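Long-range contact in oxidoreductase, short chain dehydrogenase/reductase family protein (Bifidobacterium adolescentis L2-32, PDB 6OW4), which acts as an NADH-dependent 20beta-hydroxysteroid dehydrogenase of the short-chain dehydrogenase/reductase family: residues G52-A64 / N262-S274. Numbering follows the deposited sequence.
Sequences GLGRNAAAALAQA and NDEIASTVLFLAS. With NAD (nicotinamide-adenine-dinucleotide), chain N.
Ala266 sets its methyl against the flank of helix 52-63, with CB 3.5 Å from Asn56 O and 3.7 Å from Ala60 CB, and this alanine-lined crossing joins two helices on one face of the Rossmann-type sheet of the short-chain dehydrogenases. Small residues permit the intimacy: the segment axes come within 8.2 Å at a crossing angle of -51°, and the CA atoms of Ala57 and Ala266 are 4.1 Å apart. Toward the C-terminal ends, Leu61 divides its branches, CD1 meeting Val269 CG1 while CD2 lies 3.6 Å from Ala273 CB; the Leu61 and Val269 side chains cross nearly at right angles. Leu270 CD1 reaches the methyl of Ala64.

At the N-terminal ends the contact borders the cofactor. With CG anti to the carbonyl carbon (chi1 -64°), Leu53 carries its end toward Ile265 and the NAD, and the fork at CG gives one methyl to each: CD2 touches Ile265 CG1 and Asn262 OD1, whereas CD1 approaches O4D of NAD to 3.4 Å. The Leu53 amide also makes a weak hydrogen bond to phosphate oxygen O2N. With an alanine in place of Leu53, both methyls go, and a gap is likely to open between Ile265 and the nicotinamide ribose. Beside it, Asn262 folds its amide over the Gly52 peptide, steeply inclined to that of Asn56, so the two do not stack. Asn56 ND2 and Asn262 ND2 lie 3.4 Å apart, but both are donors and cannot pair; their stronger polar partners are, respectively, Asp24 and Leu23 of the second subunit.

Farther out, Ile265 and Val269 rest on strand 223-230 through Pro230 and Ile228. Within helix 52-63, Asn56 ND2 bends back to Gly52 O, a weak bond with an N-H...O angle of 127°.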
loop_
_atom_site.group_PDB
_atom_site.type_symbol
_atom_site.label_atom_id
_atom_site.label_comp_id
_atom_site.label_asym_id
_atom_site.label_seq_id
_atom_site.Cartn_x
_atom_site.Cartn_y
_atom_site.Cartn_z
ATOM N N GLY F 52 -13.733 19.731 16.566
ATOM C CA GLY F 52 -12.499 20.518 16.368
ATOM C C GLY F 52 -12.051 20.557 14.916
ATOM O O GLY F 52 -11.825 21.670 14.402
ATOM N N LEU F 53 -11.914 19.390 14.278
ATOM C CA LEU F 53 -11.439 19.255 12.872
ATOM C C LEU F 53 -12.437 19.929 11.928
ATOM O O LEU F 53 -11.988 20.620 11.000
ATOM C CB LEU F 53 -11.283 17.775 12.514
ATOM C CG LEU F 53 -10.224 17.003 13.300
ATOM C CD1 LEU F 53 -10.071 15.593 12.752
ATOM C CD2 LEU F 53 -8.889 17.723 13.271
ATOM N N GLY F 54 -13.735 19.724 12.165
ATOM C CA GLY F 54 -14.828 20.250 11.325
ATOM C C GLY F 54 -14.855 21.769 11.302
ATOM O O GLY F 54 -14.785 22.340 10.195
ATOM N N ARG F 55 -14.942 22.406 12.474
ATOM C CA ARG F 55 -15.108 23.881 12.604
ATOM C C ARG F 55 -13.826 24.590 12.146
ATOM O O ARG F 55 -13.949 25.634 11.474
ATOM C CB ARG F 55 -15.519 24.265 14.030
ATOM C CG ARG F 55 -14.444 24.095 15.095
ATOM C CD ARG F 55 -15.045 24.236 16.482
ATOM N NE ARG F 55 -14.052 24.161 17.549
ATOM C CZ ARG F 55 -13.932 23.174 18.439
ATOM N NH1 ARG F 55 -14.748 22.132 18.422
ATOM N NH2 ARG F 55 -12.982 23.239 19.357
ATOM N N ASN F 56 -12.649 24.043 12.469
ATOM C CA ASN F 56 -11.333 24.634 12.096
ATOM C C ASN F 56 -11.124 24.521 10.580
ATOM O O ASN F 56 -10.597 25.483 9.988
ATOM C CB ASN F 56 -10.172 24.001 12.870
ATOM C CG ASN F 56 -10.072 24.496 14.298
ATOM O OD1 ASN F 56 -9.107 25.164 14.660
ATOM N ND2 ASN F 56 -11.057 24.171 15.119
ATOM N N ALA F 57 -11.507 23.390 9.978
ATOM C CA ALA F 57 -11.477 23.164 8.512
ATOM C C ALA F 57 -12.380 24.195 7.829
ATOM O O ALA F 57 -11.897 24.903 6.929
ATOM C CB ALA F 57 -11.907 21.756 8.183
ATOM N N ALA F 58 -13.641 24.273 8.264
ATOM C CA ALA F 58 -14.662 25.231 7.776
ATOM C C ALA F 58 -14.128 26.665 7.889
ATOM O O ALA F 58 -14.285 27.431 6.916
ATOM C CB ALA F 58 -15.942 25.058 8.555
ATOM N N ALA F 59 -13.517 27.003 9.032
ATOM C CA ALA F 59 -12.954 28.340 9.338
ATOM C C ALA F 59 -11.835 28.683 8.345
ATOM O O ALA F 59 -11.781 29.845 7.896
ATOM C CB ALA F 59 -12.454 28.381 10.761
ATOM N N ALA F 60 -10.976 27.708 8.024
ATOM C CA ALA F 60 -9.854 27.849 7.066
ATOM C C ALA F 60 -10.403 28.075 5.653
ATOM O O ALA F 60 -9.846 28.923 4.929
ATOM C CB ALA F 60 -8.963 26.632 7.123
ATOM N N LEU F 61 -11.457 27.341 5.280
ATOM C CA LEU F 61 -12.130 27.451 3.958
ATOM C C LEU F 61 -12.815 28.819 3.836
ATOM O O LEU F 61 -12.801 29.380 2.724
ATOM C CB LEU F 61 -13.131 26.303 3.807
ATOM C CG LEU F 61 -12.506 24.914 3.683
ATOM C CD1 LEU F 61 -13.497 23.832 4.080
ATOM C CD2 LEU F 61 -11.980 24.675 2.276
ATOM N N ALA F 62 -13.372 29.337 4.937
ATOM C CA ALA F 62 -14.041 30.658 5.013
ATOM C C ALA F 62 -13.014 31.779 4.804
ATOM O O ALA F 62 -13.324 32.735 4.064
ATOM C CB ALA F 62 -14.755 30.809 6.335
ATOM N N GLN F 63 -11.835 31.657 5.425
ATOM C CA GLN F 63 -10.751 32.677 5.378
ATOM C C GLN F 63 -10.141 32.724 3.972
ATOM O O GLN F 63 -9.733 33.824 3.549
ATOM C CB GLN F 63 -9.680 32.377 6.427
ATOM C CG GLN F 63 -8.773 33.565 6.708
ATOM C CD GLN F 63 -7.962 33.371 7.964
ATOM O OE1 GLN F 63 -7.617 32.251 8.337
ATOM N NE2 GLN F 63 -7.649 34.471 8.629
ATOM N N ALA F 64 -10.076 31.579 3.284
ATOM C CA ALA F 64 -9.695 31.464 1.855
ATOM C C ALA F 64 -10.760 32.138 0.979
ATOM O O ALA F 64 -10.443 32.461 -0.181
ATOM C CB ALA F 64 -9.506 30.014 1.481
ATOM N N ASN F 262 -5.872 21.216 15.205
ATOM C CA ASN F 262 -6.996 21.311 14.237
ATOM C C ASN F 262 -6.553 22.116 13.010
ATOM O O ASN F 262 -7.004 21.784 11.897
ATOM C CB ASN F 262 -8.241 21.922 14.886
ATOM C CG ASN F 262 -8.827 21.070 15.993
ATOM O OD1 ASN F 262 -8.687 19.850 15.981
ATOM N ND2 ASN F 262 -9.499 21.698 16.945
ATOM N N ASP F 263 -5.704 23.129 13.215
ATOM C CA ASP F 263 -5.179 24.033 12.153
ATOM C C ASP F 263 -4.319 23.244 11.154
ATOM O O ASP F 263 -4.355 23.581 9.953
ATOM C CB ASP F 263 -4.382 25.190 12.759
ATOM C CG ASP F 263 -3.213 24.743 13.621
ATOM O OD1 ASP F 263 -3.458 24.360 14.778
ATOM O OD2 ASP F 263 -2.071 24.768 13.121
ATOM N N GLU F 264 -3.569 22.242 11.627
ATOM C CA GLU F 264 -2.627 21.436 10.800
ATOM C C GLU F 264 -3.411 20.469 9.904
ATOM O O GLU F 264 -2.829 19.970 8.921
ATOM C CB GLU F 264 -1.643 20.683 11.695
ATOM C CG GLU F 264 -0.750 21.604 12.500
ATOM C CD GLU F 264 0.287 20.890 13.345
ATOM O OE1 GLU F 264 -0.097 19.976 14.100
ATOM O OE2 GLU F 264 1.475 21.239 13.234
ATOM N N ILE F 265 -4.674 20.198 10.250
ATOM C CA ILE F 265 -5.639 19.436 9.406
ATOM C C ILE F 265 -6.362 20.424 8.482
ATOM O O ILE F 265 -6.606 20.064 7.315
ATOM C CB ILE F 265 -6.618 18.631 10.284
ATOM C CG1 ILE F 265 -5.884 17.649 11.203
ATOM C CG2 ILE F 265 -7.668 17.930 9.435
ATOM C CD1 ILE F 265 -5.142 16.547 10.476
ATOM N N ALA F 266 -6.684 21.619 8.989
ATOM C CA ALA F 266 -7.403 22.691 8.258
ATOM C C ALA F 266 -6.635 23.065 6.982
ATOM O O ALA F 266 -7.279 23.201 5.924
ATOM C CB ALA F 266 -7.599 23.886 9.159
ATOM N N SER F 267 -5.311 23.214 7.078
ATOM C CA SER F 267 -4.415 23.573 5.945
ATOM C C SER F 267 -4.423 22.459 4.885
ATOM O O SER F 267 -4.374 22.791 3.683
ATOM C CB SER F 267 -3.018 23.882 6.433
ATOM O OG SER F 267 -2.653 23.032 7.510
ATOM N N THR F 268 -4.495 21.193 5.309
ATOM C CA THR F 268 -4.543 20.003 4.413
ATOM C C THR F 268 -5.878 19.988 3.660
ATOM O O THR F 268 -5.859 19.728 2.443
ATOM C CB THR F 268 -4.322 18.698 5.190
ATOM O OG1 THR F 268 -3.074 18.792 5.878
ATOM C CG2 THR F 268 -4.311 17.474 4.300
ATOM N N VAL F 269 -6.987 20.247 4.361
ATOM C CA VAL F 269 -8.358 20.330 3.769
ATOM C C VAL F 269 -8.363 21.444 2.715
ATOM O O VAL F 269 -8.872 21.203 1.605
ATOM C CB VAL F 269 -9.438 20.562 4.847
ATOM C CG1 VAL F 269 -10.784 20.940 4.242
ATOM C CG2 VAL F 269 -9.588 19.353 5.758
ATOM N N LEU F 270 -7.811 22.612 3.055
ATOM C CA LEU F 270 -7.703 23.777 2.137
ATOM C C LEU F 270 -6.984 23.346 0.853
ATOM O O LEU F 270 -7.524 23.610 -0.240
ATOM C CB LEU F 270 -6.958 24.914 2.842
ATOM C CG LEU F 270 -6.736 26.177 2.008
ATOM C CD1 LEU F 270 -8.028 26.638 1.350
ATOM C CD2 LEU F 270 -6.151 27.292 2.860
ATOM N N PHE F 271 -5.823 22.692 0.986
ATOM C CA PHE F 271 -4.981 22.206 -0.140
ATOM C C PHE F 271 -5.813 21.310 -1.067
ATOM O O PHE F 271 -5.782 21.528 -2.293
ATOM C CB PHE F 271 -3.741 21.473 0.384
ATOM C CG PHE F 271 -2.942 20.755 -0.676
ATOM C CD1 PHE F 271 -2.243 21.465 -1.641
ATOM C CD2 PHE F 271 -2.894 19.369 -0.715
ATOM C CE1 PHE F 271 -1.515 20.806 -2.620
ATOM C CE2 PHE F 271 -2.165 18.712 -1.695
ATOM C CZ PHE F 271 -1.476 19.432 -2.644
ATOM N N LEU F 272 -6.533 20.336 -0.500
ATOM C CA LEU F 272 -7.338 19.343 -1.266
ATOM C C LEU F 272 -8.573 20.022 -1.871
ATOM O O LEU F 272 -8.930 19.672 -3.010
ATOM C CB LEU F 272 -7.734 18.176 -0.354
ATOM C CG LEU F 272 -6.603 17.214 0.019
ATOM C CD1 LEU F 272 -7.103 16.125 0.956
ATOM C CD2 LEU F 272 -5.974 16.592 -1.220
ATOM N N ALA F 273 -9.192 20.958 -1.145
ATOM C CA ALA F 273 -10.392 21.710 -1.585
ATOM C C ALA F 273 -10.025 22.676 -2.721
ATOM O O ALA F 273 -10.842 22.821 -3.654
ATOM C CB ALA F 273 -11.005 22.439 -0.414
ATOM N N SER F 274 -8.843 23.298 -2.648
ATOM C CA SER F 274 -8.376 24.372 -3.567
ATOM C C SER F 274 -7.721 23.773 -4.821
ATOM O O SER F 274 -7.565 22.539 -4.882
ATOM C CB SER F 274 -7.444 25.321 -2.848
ATOM O OG SER F 274 -6.194 24.708 -2.566
HETATM P PA NAD N . -15.544 14.959 17.212
HETATM O O1A NAD N . -16.211 13.813 17.899
HETATM O O2A NAD N . -15.859 16.266 17.954
HETATM O O5B NAD N . -16.035 15.101 15.706
HETATM C C5B NAD N . -17.030 14.225 15.177
HETATM C C4B NAD N . -18.266 15.088 14.792
HETATM O O4B NAD N . -19.184 14.203 13.884
HETATM C C3B NAD N . -18.948 15.441 15.801
HETATM O O3B NAD N . -19.203 16.891 15.814
HETATM C C2B NAD N . -20.400 14.637 15.701
HETATM O O2B NAD N . -21.469 15.463 16.249
HETATM C C1B NAD N . -20.588 14.405 14.463
HETATM N N9A NAD N . -21.395 13.151 14.308
HETATM C C8A NAD N . -21.329 11.864 14.720
HETATM N N7A NAD N . -22.414 11.210 14.234
HETATM C C5A NAD N . -23.148 12.093 13.527
HETATM C C6A NAD N . -24.351 11.941 12.824
HETATM N N6A NAD N . -25.258 10.870 12.571
HETATM N N1A NAD N . -24.895 13.001 12.181
HETATM C C2A NAD N . -24.273 14.226 12.215
HETATM N N3A NAD N . -23.080 14.379 12.910
HETATM C C4A NAD N . -22.526 13.304 13.564
HETATM O O3 NAD N . -13.918 14.702 17.216
HETATM P PN NAD N . -12.968 14.955 15.939
HETATM O O1N NAD N . -11.545 14.707 16.351
HETATM O O2N NAD N . -13.130 16.401 15.468
HETATM O O5D NAD N . -13.354 13.920 14.788
HETATM C C5D NAD N . -13.742 14.367 13.497
HETATM C C4D NAD N . -13.477 13.242 12.463
HETATM O O4D NAD N . -12.198 12.989 12.407
HETATM C C3D NAD N . -14.156 11.950 12.879
HETATM O O3D NAD N . -14.759 11.372 11.793
HETATM C C2D NAD N . -12.993 11.057 13.406
HETATM O O2D NAD N . -13.387 9.632 13.227
HETATM C C1D NAD N . -11.988 11.405 12.679
HETATM N N1N NAD N . -10.676 11.208 13.305
HETATM C C2N NAD N . -10.281 11.983 14.387
HETATM C C3N NAD N . -9.022 11.788 14.976
HETATM C C7N NAD N . -8.570 12.637 16.190
HETATM O O7N NAD N . -7.793 12.164 16.999
HETATM N N7N NAD N . -9.043 13.964 16.376
HETATM C C4N NAD N . -8.169 10.825 14.471
HETATM C C5N NAD N . -8.556 10.053 13.387
HETATM C C6N NAD N . -9.813 10.258 12.802
#